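Local coordinates for salmonella typhimurium DB7155 bacteriophage DET7 tailspike (Bacteriophage, PDB 2V5I), which probably binds and hydrolyses the Salmonella O-antigen as a receptor-binding phage tailspike, a trimer built on parallel beta-helices, at residues A[318-323]-A[338-343]; A[357-362]-A[386-391]; A[366-371]-A[392-397]; A[416-421]-A[435-440]. One frame throughout, in Å; residues are numbered along the deposited sequence.

Interaction 1: A[318-323]-A[338-343]; sequences LPNNHL and GMDGSG
L318 O sits 3.2 Å from G341 CA, and the side-chain amide of N320 reaches over the same glycine, whose backbone (phi 118°) has turned out of the usual strand region. The segment 318-323 is a loop laid against the end of strand 338-342. Its carbonyl L318 O takes two donors: S342 N at 2.9 Å from the strand, coming from above the carbonyl plane, and, weakly, N320 N from within the loop, which closes an inverse gamma turn centred on P319. That tight turn delivers N320 to the strand. With CG between the backbone N and the carbonyl carbon (chi1 42°), the amide crosses toward D340, and ND2 gives D340 O a nearly straight bond of 2.9 Å. D340 O lies in the amide plane of N320, although ND2 stands above the carbonyl plane of D340. N320 OD1 is held by R366, so both ends of the buried amide have partners. The D340 carboxylate, nearly coplanar with that amide, is bound chiefly by H316, while S342 OG goes to Q317 O. Two waters fill in the margin: one joins L318 N to D340 OD1, weakly on the aspartate side, and the other gives S342 O a bond of 2.7 Å and accepts a weak one from N321 N. The whole is a gamma-turn loop tied by one backbone bond and one asparagine bond to a strand of the right-handed parallel beta-helix found in P22-type tailspikes.

Interaction 2: A[357-362]-A[386-391]; sequences AGMLAH and IIIIGD
A361 N and I387 O make an almost straight hydrogen bond of 2.9 Å (175° at the hydrogen), the middle of three that join strands 359-362 and 386-388. The I387 N to M359 O bond precedes it at 3.0 Å and the I389 N to A361 O bond follows, also at 3.0 Å. I387 thus donates and accepts through its own N and O, the pattern of parallel pairing, and the two strands belong to successive rungs, on one face of the tailspike beta-helix. Next to the backbone, the faces differ. M359, A361, I386 and I388 point into the core of the coil, where F368 packs on M359 and A361, V394 on I388 and I397 on I386. M359 is extended as far as SD and then bends (chi3 82°), which swings CE across I388: CE lies 3.8 Å from I388 CG1 and 4.3 Å from I386 CG2. The other face carries L360 and I387, both partly exposed; they cross at a slant, with L360 CG 4.1 Å from I387 CD1. At the end of the pairing, the bond to CB of H362 points away from segment 386-391, yet its CB and ring still meet I389. The NE2 of H362 is hydrogen-bonded to Y364 OH, and the ring also stacks with H316. I389 comes over one face in a CH-pi contact: its CG1 lies 4.0 Å from the ring centroid, displaced toward the rim, while I389 CG2 approaches H362 NE2 to 3.9 Å.

Interaction 3: A[366-371]-A[392-397]; sequences RVFSNI and CIVNGI
F368 turns the edge of its ring to C392, CE1 meeting C392 CB at 4.0 Å in the ring plane, with I393 O close to the same edge. Strands 367-369 and 393-395 are parallel neighbours on successive coils of the beta-helix, and F368 and V394 look into its core. There the phenyl ring lies against M359 and A361. C392 swings SG to lie anti to its carbonyl carbon (chi1 -67°), beside R366; the sulphur accepts a long hydrogen bond from R366 N at 3.6 Å and packs against R366 CB. The arginine itself runs off from this strand pair, and its guanidinium is held by G343, N320 and, weakly, D340. On the opposite face, V367, S369, I393 and N395 point out of the coil, toward another subunit of the trimer. The amide of N395 leans back along its strand pair: ND2 gives S369 OG a weak bond of 3.4 Å and lies 3.7 Å from V367 CG1, where the N395 and V367 side chains cross at a slant. The same nitrogen makes a weak bond to A400 O of the second subunit. At the corner, N370 takes positive phi (63°) and G396 does likewise, so both chains bend together and the pairing carries on into I371 and I397. Beyond the bend I371 N donates to G396 O at 3.0 Å, almost straight, and I397 CA comes within 3.1 Å of I371 O.

Interaction 4: A[416-421]-A[435-440]; sequences NSTISG and NLLDPV
T418 stands beside N435, the two side chains pointing the same way from paired positions of strands 417-421 and 435-440. From its CB, 4.2 Å from N435 O, the threonine forks. OG1, set anti to the carbonyl carbon (chi1 -67°), passes N435 CB at 4.0 Å and lies 3.1 Å from a water that it shares with N435 ND2, which donates to it. The methyl CG2 takes the other way, forward along the pair, and meets L437 CD2 at 3.9 Å. On the buried face I419 and L436 cross, L436 CD1 touching I419 CG2 at 3.9 Å while also closing over I419 O. Backbone bonds N435 N to S417 O, I419 N to N435 O and L437 N to I419 O, the last 2.9 Å long, hold the parallel register. The strand axes cross at -34°; beyond L437 N side chains supply the bonds. S420 OG donates to L437 O at 2.9 Å. D438 OD1 accepts from G421 N at 3.0 Å through its syn lone pair, on the side of OD2. That other oxygen, OD2, accepts from G442 N of the third subunit, so this carboxylate bridges two chains. L437 and D438 also pair in parallel with a strand of that third subunit. The contact is thus a parallel strand pair at the C-terminal end of the beta-helix, where pairing passes from within one chain to between chains, consistent with a transition toward the intertwined C-terminal part of the tailspike trimer.

Overall arrangement
The contacts follow the beta-helix toward its C-terminal side, and interactions 1 and 4 do not touch, their centres lying about 22 Å apart. Interactions 1 and 2 share a sheet, joined by H362 N and M339 O at 2.9 Å. Interactions 2 and 3 lie on different sides of the same two coils and meet in the core, where A361 CB is 3.8 Å from F368 CZ. R366 ties interaction 3 to interaction 1, its NE 2.7 Å from G343 O. Interactions 3 and 4 are neighbours in one sheet, centres about 10 Å apart, V394 N reaching T418 O at 2.9 Å; both touch the second subunit. N416 ND2 links interaction 4 back to I389 O of interaction 2.

Interaction 1: A[318-323]-A[338-343]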
loop_
_atom_site.group_PDB
_atom_site.type_symbol
_atom_site.label_atom_id
_atom_site.label_comp_id
_atom_site.label_asym_id
_atom_site.label_seq_id
_atom_site.Cartn_x
_atom_site.Cartn_y
_atom_site.Cartn_z
ATOM N N LEU A 318 -3.481 18.764 -19.860
ATOM C CA LEU A 318 -2.375 19.426 -19.167
ATOM C C LEU A 318 -1.471 18.433 -18.449
ATOM O O LEU A 318 -1.961 17.428 -17.916
ATOM C CB LEU A 318 -2.858 20.472 -18.184
ATOM C CG LEU A 318 -3.441 21.756 -18.812
ATOM C CD1 LEU A 318 -4.157 22.545 -17.700
ATOM C CD2 LEU A 318 -2.418 22.606 -19.525
ATOM N N PRO A 319 -0.164 18.718 -18.435
ATOM C CA PRO A 319 0.794 17.872 -17.659
ATOM C C PRO A 319 0.799 18.213 -16.177
ATOM O O PRO A 319 1.766 18.755 -15.623
ATOM C CB PRO A 319 2.114 18.196 -18.338
ATOM C CG PRO A 319 1.983 19.607 -18.664
ATOM C CD PRO A 319 0.547 19.803 -19.130
ATOM N N ASN A 320 -0.339 17.937 -15.523
ATOM C CA ASN A 320 -0.531 18.362 -14.150
ATOM C C ASN A 320 0.380 17.670 -13.190
ATOM O O ASN A 320 0.761 18.237 -12.176
ATOM C CB ASN A 320 -2.014 18.389 -13.737
ATOM C CG ASN A 320 -2.819 17.195 -14.239
ATOM O OD1 ASN A 320 -2.289 16.132 -14.468
ATOM N ND2 ASN A 320 -4.132 17.396 -14.429
ATOM N N ASN A 321 0.705 16.417 -13.510
ATOM C CA ASN A 321 1.735 15.655 -12.815
ATOM C C ASN A 321 1.641 15.614 -11.294
ATOM O O ASN A 321 2.686 15.732 -10.580
ATOM C CB ASN A 321 3.130 16.171 -13.212
ATOM C CG ASN A 321 4.226 15.091 -12.992
ATOM O OD1 ASN A 321 3.941 13.868 -12.962
ATOM N ND2 ASN A 321 5.431 15.543 -12.742
ATOM N N HIS A 322 0.434 15.408 -10.783
ATOM C CA HIS A 322 0.343 15.217 -9.337
ATOM C C HIS A 322 0.898 13.853 -8.917
ATOM O O HIS A 322 0.834 12.890 -9.667
ATOM C CB HIS A 322 -1.098 15.398 -8.870
ATOM C CG HIS A 322 -1.650 16.748 -9.210
ATOM N ND1 HIS A 322 -1.049 17.914 -8.799
ATOM C CD2 HIS A 322 -2.750 17.132 -9.942
ATOM C CE1 HIS A 322 -1.713 18.957 -9.287
ATOM N NE2 HIS A 322 -2.761 18.510 -9.960
ATOM N N LEU A 323 1.450 13.792 -7.703
ATOM C CA LEU A 323 1.962 12.569 -7.140
ATOM C C LEU A 323 0.848 11.969 -6.266
ATOM O O LEU A 323 0.605 12.415 -5.135
ATOM C CB LEU A 323 3.229 12.825 -6.319
ATOM C CG LEU A 323 3.836 11.635 -5.583
ATOM C CD1 LEU A 323 4.120 10.485 -6.506
ATOM C CD2 LEU A 323 5.133 12.107 -4.895
ATOM N N GLY A 338 -11.597 11.534 -9.417
ATOM C CA GLY A 338 -11.778 12.276 -10.649
ATOM C C GLY A 338 -10.472 12.905 -11.044
ATOM O O GLY A 338 -9.781 13.486 -10.227
ATOM N N MET A 339 -10.052 12.711 -12.290
ATOM C CA MET A 339 -8.867 13.410 -12.749
ATOM C C MET A 339 -8.897 13.638 -14.245
ATOM O O MET A 339 -9.765 13.120 -14.949
ATOM C CB MET A 339 -7.612 12.668 -12.365
ATOM C CG MET A 339 -7.627 11.275 -12.702
ATOM S SD MET A 339 -5.973 10.494 -12.426
ATOM C CE MET A 339 -5.755 10.657 -10.714
ATOM N N ASP A 340 -8.012 14.514 -14.682
ATOM C CA ASP A 340 -7.752 14.730 -16.125
ATOM C C ASP A 340 -6.263 14.985 -16.341
ATOM O O ASP A 340 -5.476 14.992 -15.356
ATOM C CB ASP A 340 -8.645 15.822 -16.738
ATOM C CG ASP A 340 -8.184 17.280 -16.470
ATOM O OD1 ASP A 340 -7.140 17.487 -15.842
ATOM O OD2 ASP A 340 -8.963 18.227 -16.891
ATOM N N GLY A 341 -5.835 15.115 -17.591
ATOM C CA GLY A 341 -4.495 15.495 -17.908
ATOM C C GLY A 341 -3.736 14.457 -18.680
ATOM O O GLY A 341 -4.250 13.379 -18.941
ATOM N N SER A 342 -2.540 14.819 -19.098
ATOM C CA SER A 342 -1.629 13.928 -19.825
ATOM C C SER A 342 -0.390 13.596 -19.012
ATOM O O SER A 342 0.065 14.379 -18.162
ATOM C CB SER A 342 -1.260 14.517 -21.178
ATOM O OG SER A 342 -0.398 15.661 -21.100
ATOM N N GLY A 343 0.199 12.426 -19.299
ATOM C CA GLY A 343 1.401 12.036 -18.627
ATOM C C GLY A 343 1.119 11.542 -17.237
ATOM O O GLY A 343 -0.030 11.509 -16.771
HETATM O O HOH W 1 -5.965 19.172 -18.256
HETATM O O HOH W 2 1.158 14.570 -15.723
#

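Interaction 2: A[357-362]-A[386-391]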
loop_
_atom_site.group_PDB
_atom_site.type_symbol
_atom_site.label_atom_id
_atom_site.label_comp_id
_atom_site.label_asym_id
_atom_site.label_seq_id
_atom_site.Cartn_x
_atom_site.Cartn_y
_atom_site.Cartn_z
ATOM N N ALA A 357 -19.961 6.453 -9.607
ATOM C CA ALA A 357 -18.797 5.881 -10.274
ATOM C C ALA A 357 -17.607 5.849 -9.313
ATOM O O ALA A 357 -17.442 6.733 -8.458
ATOM C CB ALA A 357 -18.472 6.675 -11.470
ATOM N N GLY A 358 -16.704 4.897 -9.531
ATOM C CA GLY A 358 -15.527 4.844 -8.707
ATOM C C GLY A 358 -14.388 5.706 -9.190
ATOM O O GLY A 358 -13.699 6.315 -8.379
ATOM N N MET A 359 -14.138 5.694 -10.511
ATOM C CA MET A 359 -13.099 6.526 -11.092
ATOM C C MET A 359 -13.577 7.086 -12.427
ATOM O O MET A 359 -14.142 6.367 -13.225
ATOM C CB MET A 359 -11.769 5.759 -11.303
ATOM C CG MET A 359 -10.626 6.656 -11.790
ATOM S SD MET A 359 -9.006 5.843 -11.764
ATOM C CE MET A 359 -9.125 4.931 -13.318
ATOM N N LEU A 360 -13.243 8.354 -12.693
ATOM C CA LEU A 360 -13.503 8.963 -13.985
ATOM C C LEU A 360 -12.242 9.716 -14.320
ATOM O O LEU A 360 -11.959 10.802 -13.788
ATOM C CB LEU A 360 -14.727 9.898 -13.953
ATOM C CG LEU A 360 -15.354 10.180 -15.319
ATOM C CD1 LEU A 360 -16.573 11.055 -15.137
ATOM C CD2 LEU A 360 -14.408 10.825 -16.280
ATOM N N ALA A 361 -11.411 9.100 -15.164
ATOM C CA ALA A 361 -10.145 9.647 -15.541
ATOM C C ALA A 361 -10.218 10.083 -16.986
ATOM O O ALA A 361 -10.150 9.275 -17.908
ATOM C CB ALA A 361 -9.035 8.590 -15.350
ATOM N N HIS A 362 -10.266 11.390 -17.184
ATOM C CA HIS A 362 -10.235 11.967 -18.511
ATOM C C HIS A 362 -8.790 12.287 -18.842
ATOM O O HIS A 362 -8.359 13.459 -18.930
ATOM C CB HIS A 362 -11.127 13.214 -18.561
ATOM C CG HIS A 362 -11.432 13.653 -19.951
ATOM N ND1 HIS A 362 -12.611 14.282 -20.276
ATOM C CD2 HIS A 362 -10.718 13.562 -21.096
ATOM C CE1 HIS A 362 -12.608 14.550 -21.567
ATOM N NE2 HIS A 362 -11.482 14.117 -22.093
ATOM N N ILE A 386 -15.775 2.348 -13.772
ATOM C CA ILE A 386 -14.405 2.743 -13.957
ATOM C C ILE A 386 -14.329 3.282 -15.398
ATOM O O ILE A 386 -14.568 2.533 -16.339
ATOM C CB ILE A 386 -13.473 1.513 -13.782
ATOM C CG1 ILE A 386 -13.588 0.906 -12.368
ATOM C CG2 ILE A 386 -12.055 1.855 -14.132
ATOM C CD1 ILE A 386 -13.123 -0.579 -12.311
ATOM N N ILE A 387 -13.977 4.550 -15.572
ATOM C CA ILE A 387 -13.952 5.216 -16.879
ATOM C C ILE A 387 -12.571 5.822 -17.081
ATOM O O ILE A 387 -12.067 6.521 -16.201
ATOM C CB ILE A 387 -14.972 6.346 -16.891
ATOM C CG1 ILE A 387 -16.383 5.773 -16.732
ATOM C CG2 ILE A 387 -14.807 7.206 -18.169
ATOM C CD1 ILE A 387 -17.345 6.703 -15.951
ATOM N N ILE A 388 -11.926 5.477 -18.199
ATOM C CA ILE A 388 -10.697 6.104 -18.633
ATOM C C ILE A 388 -10.948 6.517 -20.072
ATOM O O ILE A 388 -11.317 5.697 -20.889
ATOM C CB ILE A 388 -9.465 5.164 -18.561
ATOM C CG1 ILE A 388 -9.287 4.615 -17.135
ATOM C CG2 ILE A 388 -8.216 5.892 -19.033
ATOM C CD1 ILE A 388 -8.175 3.586 -17.014
ATOM N N ILE A 389 -10.687 7.783 -20.406
ATOM C CA ILE A 389 -11.039 8.300 -21.741
ATOM C C ILE A 389 -9.950 8.097 -22.777
ATOM O O ILE A 389 -10.234 7.636 -23.878
ATOM C CB ILE A 389 -11.341 9.810 -21.667
ATOM C CG1 ILE A 389 -12.511 10.066 -20.737
ATOM C CG2 ILE A 389 -11.583 10.388 -23.069
ATOM C CD1 ILE A 389 -13.843 9.424 -21.151
ATOM N N GLY A 390 -8.707 8.413 -22.433
ATOM C CA GLY A 390 -7.604 8.374 -23.373
ATOM C C GLY A 390 -6.702 7.164 -23.341
ATOM O O GLY A 390 -7.095 6.087 -22.853
ATOM N N ASP A 391 -5.523 7.297 -23.958
ATOM C CA ASP A 391 -4.595 6.177 -24.209
ATOM C C ASP A 391 -3.724 5.889 -22.988
ATOM O O ASP A 391 -2.625 6.426 -22.879
ATOM C CB ASP A 391 -3.697 6.475 -25.407
ATOM C CG ASP A 391 -2.890 7.792 -25.256
ATOM O OD1 ASP A 391 -3.428 8.839 -24.784
ATOM O OD2 ASP A 391 -1.686 7.774 -25.619
#

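Interaction 3: A[366-371]-A[392-397]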
loop_
_atom_site.group_PDB
_atom_site.type_symbol
_atom_site.label_atom_id
_atom_site.label_comp_id
_atom_site.label_asym_id
_atom_site.label_seq_id
_atom_site.Cartn_x
_atom_site.Cartn_y
_atom_site.Cartn_z
ATOM N N ARG A 366 -1.307 8.192 -19.363
ATOM C CA ARG A 366 -1.101 8.038 -17.915
ATOM C C ARG A 366 -1.088 6.572 -17.547
ATOM O O ARG A 366 -1.746 5.768 -18.173
ATOM C CB ARG A 366 -2.248 8.726 -17.163
ATOM C CG ARG A 366 -2.096 8.801 -15.629
ATOM C CD ARG A 366 -2.925 9.940 -15.002
ATOM N NE ARG A 366 -2.411 11.277 -15.428
ATOM C CZ ARG A 366 -2.922 12.445 -15.153
ATOM N NH1 ARG A 366 -3.956 12.538 -14.379
ATOM N NH2 ARG A 366 -2.317 13.523 -15.649
ATOM N N VAL A 367 -0.317 6.248 -16.512
ATOM C CA VAL A 367 -0.193 4.868 -15.991
ATOM C C VAL A 367 -0.877 4.780 -14.635
ATOM O O VAL A 367 -0.584 5.548 -13.762
ATOM C CB VAL A 367 1.281 4.424 -15.847
ATOM C CG1 VAL A 367 1.339 2.945 -15.375
ATOM C CG2 VAL A 367 2.017 4.565 -17.166
ATOM N N PHE A 368 -1.687 3.724 -14.457
ATOM C CA PHE A 368 -2.395 3.418 -13.225
ATOM C C PHE A 368 -1.926 2.038 -12.761
ATOM O O PHE A 368 -1.991 1.096 -13.570
ATOM C CB PHE A 368 -3.894 3.342 -13.497
ATOM C CG PHE A 368 -4.477 4.628 -13.991
ATOM C CD1 PHE A 368 -4.504 4.917 -15.342
ATOM C CD2 PHE A 368 -5.085 5.496 -13.091
ATOM C CE1 PHE A 368 -5.047 6.133 -15.800
ATOM C CE2 PHE A 368 -5.591 6.709 -13.538
ATOM C CZ PHE A 368 -5.622 7.001 -14.880
ATOM N N SER A 369 -1.339 1.900 -11.554
ATOM C CA SER A 369 -0.849 0.606 -11.103
ATOM C C SER A 369 -1.418 0.308 -9.715
ATOM O O SER A 369 -1.481 1.201 -8.861
ATOM C CB SER A 369 0.675 0.554 -11.084
ATOM O OG SER A 369 1.222 0.979 -12.342
ATOM N N ASN A 370 -1.819 -0.941 -9.501
ATOM C CA ASN A 370 -2.216 -1.435 -8.183
ATOM C C ASN A 370 -3.438 -0.687 -7.661
ATOM O O ASN A 370 -3.403 0.033 -6.667
ATOM C CB ASN A 370 -1.074 -1.357 -7.177
ATOM C CG ASN A 370 -1.284 -2.270 -6.010
ATOM O OD1 ASN A 370 -1.952 -3.304 -6.137
ATOM N ND2 ASN A 370 -0.759 -1.885 -4.851
ATOM N N ILE A 371 -4.515 -0.826 -8.432
ATOM C CA ILE A 371 -5.800 -0.084 -8.266
ATOM C C ILE A 371 -6.879 -1.050 -7.773
ATOM O O ILE A 371 -6.994 -2.171 -8.245
ATOM C CB ILE A 371 -6.270 0.541 -9.623
ATOM C CG1 ILE A 371 -5.172 1.400 -10.277
ATOM C CG2 ILE A 371 -7.501 1.402 -9.419
ATOM C CD1 ILE A 371 -4.704 2.587 -9.479
ATOM N N CYS A 392 -4.244 5.073 -22.078
ATOM C CA CYS A 392 -3.582 4.849 -20.777
ATOM C C CYS A 392 -3.213 3.360 -20.612
ATOM O O CYS A 392 -3.545 2.534 -21.460
ATOM C CB CYS A 392 -4.520 5.341 -19.676
ATOM S SG CYS A 392 -4.705 7.219 -19.775
ATOM N N ILE A 393 -2.491 3.058 -19.531
ATOM C CA ILE A 393 -2.069 1.687 -19.165
ATOM C C ILE A 393 -2.582 1.451 -17.762
ATOM O O ILE A 393 -2.440 2.344 -16.904
ATOM C CB ILE A 393 -0.509 1.578 -19.139
ATOM C CG1 ILE A 393 0.093 1.767 -20.534
ATOM C CG2 ILE A 393 -0.011 0.275 -18.499
ATOM C CD1 ILE A 393 -0.330 0.789 -21.524
ATOM N N VAL A 394 -3.235 0.299 -17.526
ATOM C CA VAL A 394 -3.599 -0.106 -16.171
ATOM C C VAL A 394 -2.866 -1.422 -15.870
ATOM O O VAL A 394 -2.985 -2.374 -16.621
ATOM C CB VAL A 394 -5.125 -0.282 -16.024
ATOM C CG1 VAL A 394 -5.451 -0.651 -14.615
ATOM C CG2 VAL A 394 -5.772 0.968 -16.439
ATOM N N ASN A 395 -2.068 -1.466 -14.781
ATOM C CA ASN A 395 -1.294 -2.638 -14.392
ATOM C C ASN A 395 -1.808 -3.084 -13.032
ATOM O O ASN A 395 -1.354 -2.548 -12.009
ATOM C CB ASN A 395 0.179 -2.249 -14.114
ATOM C CG ASN A 395 0.945 -1.839 -15.329
ATOM O OD1 ASN A 395 0.905 -2.523 -16.339
ATOM N ND2 ASN A 395 1.707 -0.699 -15.220
ATOM N N GLY A 396 -2.722 -4.044 -12.969
ATOM C CA GLY A 396 -3.171 -4.592 -11.725
ATOM C C GLY A 396 -4.359 -3.824 -11.191
ATOM O O GLY A 396 -4.217 -2.712 -10.687
ATOM N N ILE A 397 -5.546 -4.396 -11.349
ATOM C CA ILE A 397 -6.793 -3.737 -10.964
ATOM C C ILE A 397 -7.796 -4.778 -10.482
ATOM O O ILE A 397 -8.124 -5.719 -11.179
ATOM C CB ILE A 397 -7.361 -2.822 -12.091
ATOM C CG1 ILE A 397 -8.706 -2.214 -11.656
ATOM C CG2 ILE A 397 -7.461 -3.554 -13.457
ATOM C CD1 ILE A 397 -9.147 -1.029 -12.484
#

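Interaction 4: A[416-421]-A[435-440]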
loop_
_atom_site.group_PDB
_atom_site.type_symbol
_atom_site.label_atom_id
_atom_site.label_comp_id
_atom_site.label_asym_id
_atom_site.label_seq_id
_atom_site.Cartn_x
_atom_site.Cartn_y
_atom_site.Cartn_z
ATOM N N ASN A 416 -9.506 3.093 -25.144
ATOM C CA ASN A 416 -8.219 3.377 -25.732
ATOM C C ASN A 416 -7.041 2.911 -24.845
ATOM O O ASN A 416 -5.876 3.250 -25.147
ATOM C CB ASN A 416 -8.130 4.868 -25.965
ATOM C CG ASN A 416 -9.183 5.373 -26.945
ATOM O OD1 ASN A 416 -9.313 4.839 -28.052
ATOM N ND2 ASN A 416 -9.920 6.430 -26.553
ATOM N N SER A 417 -7.336 2.120 -23.807
ATOM C CA SER A 417 -6.329 1.714 -22.842
ATOM C C SER A 417 -5.968 0.230 -22.984
ATOM O O SER A 417 -6.788 -0.555 -23.462
ATOM C CB SER A 417 -6.849 1.969 -21.442
ATOM O OG SER A 417 -7.020 3.381 -21.237
ATOM N N THR A 418 -4.800 -0.124 -22.461
ATOM C CA THR A 418 -4.402 -1.503 -22.304
ATOM C C THR A 418 -4.404 -1.831 -20.820
ATOM O O THR A 418 -3.832 -1.081 -20.031
ATOM C CB THR A 418 -3.030 -1.725 -22.897
ATOM O OG1 THR A 418 -3.133 -1.546 -24.338
ATOM C CG2 THR A 418 -2.527 -3.135 -22.584
ATOM N N ILE A 419 -5.014 -2.970 -20.471
ATOM C CA ILE A 419 -5.167 -3.402 -19.099
ATOM C C ILE A 419 -4.572 -4.786 -18.935
ATOM O O ILE A 419 -4.751 -5.648 -19.788
ATOM C CB ILE A 419 -6.659 -3.388 -18.669
ATOM C CG1 ILE A 419 -7.200 -1.941 -18.838
ATOM C CG2 ILE A 419 -6.775 -3.971 -17.241
ATOM C CD1 ILE A 419 -8.523 -1.743 -18.298
ATOM N N SER A 420 -3.776 -4.957 -17.875
ATOM C CA SER A 420 -3.280 -6.260 -17.456
ATOM C C SER A 420 -3.590 -6.474 -15.986
ATOM O O SER A 420 -3.717 -5.520 -15.240
ATOM C CB SER A 420 -1.761 -6.368 -17.599
ATOM O OG SER A 420 -1.353 -6.036 -18.899
ATOM N N GLY A 421 -3.718 -7.736 -15.574
ATOM C CA GLY A 421 -3.836 -8.041 -14.149
ATOM C C GLY A 421 -5.193 -7.679 -13.580
ATOM O O GLY A 421 -5.272 -7.196 -12.452
ATOM N N ASN A 435 -7.292 -3.097 -25.164
ATOM C CA ASN A 435 -6.720 -4.439 -25.168
ATOM C C ASN A 435 -6.610 -4.917 -23.721
ATOM O O ASN A 435 -6.434 -4.129 -22.802
ATOM C CB ASN A 435 -5.336 -4.501 -25.759
ATOM C CG ASN A 435 -5.005 -5.876 -26.363
ATOM O OD1 ASN A 435 -5.815 -6.837 -26.282
ATOM N ND2 ASN A 435 -3.831 -5.997 -26.935
ATOM N N LEU A 436 -6.841 -6.194 -23.545
ATOM C CA LEU A 436 -6.671 -6.852 -22.233
ATOM C C LEU A 436 -5.589 -7.905 -22.466
ATOM O O LEU A 436 -5.738 -8.729 -23.368
ATOM C CB LEU A 436 -7.976 -7.518 -21.797
ATOM C CG LEU A 436 -8.038 -8.080 -20.387
ATOM C CD1 LEU A 436 -7.944 -6.975 -19.395
ATOM C CD2 LEU A 436 -9.305 -8.871 -20.170
ATOM N N LEU A 437 -4.506 -7.872 -21.684
ATOM C CA LEU A 437 -3.302 -8.633 -22.040
ATOM C C LEU A 437 -2.674 -9.223 -20.792
ATOM O O LEU A 437 -2.468 -8.495 -19.815
ATOM C CB LEU A 437 -2.284 -7.667 -22.689
ATOM C CG LEU A 437 -1.789 -7.694 -24.118
ATOM C CD1 LEU A 437 -2.788 -8.263 -25.123
ATOM C CD2 LEU A 437 -1.347 -6.274 -24.476
ATOM N N ASP A 438 -2.357 -10.538 -20.816
ATOM C CA ASP A 438 -1.598 -11.194 -19.735
ATOM C C ASP A 438 -0.509 -12.127 -20.346
ATOM O O ASP A 438 -0.634 -13.380 -20.390
ATOM C CB ASP A 438 -2.591 -11.902 -18.825
ATOM C CG ASP A 438 -3.521 -10.875 -18.060
ATOM O OD1 ASP A 438 -3.007 -10.192 -17.083
ATOM O OD2 ASP A 438 -4.734 -10.705 -18.463
ATOM N N PRO A 439 0.517 -11.503 -20.898
ATOM C CA PRO A 439 1.487 -12.175 -21.800
ATOM C C PRO A 439 2.591 -12.971 -21.152
ATOM O O PRO A 439 3.393 -13.550 -21.896
ATOM C CB PRO A 439 2.088 -10.990 -22.569
ATOM C CG PRO A 439 2.102 -9.911 -21.573
ATOM C CD PRO A 439 0.830 -10.056 -20.804
ATOM N N VAL A 440 2.661 -13.000 -19.828
ATOM C CA VAL A 440 3.782 -13.585 -19.101
ATOM C C VAL A 440 3.341 -14.388 -17.873
ATOM O O VAL A 440 3.873 -14.253 -16.760
ATOM C CB VAL A 440 4.855 -12.540 -18.798
ATOM C CG1 VAL A 440 5.526 -12.087 -20.097
ATOM C CG2 VAL A 440 4.277 -11.345 -18.034
HETATM O O HOH W 3 -2.281 -3.360 -26.751
#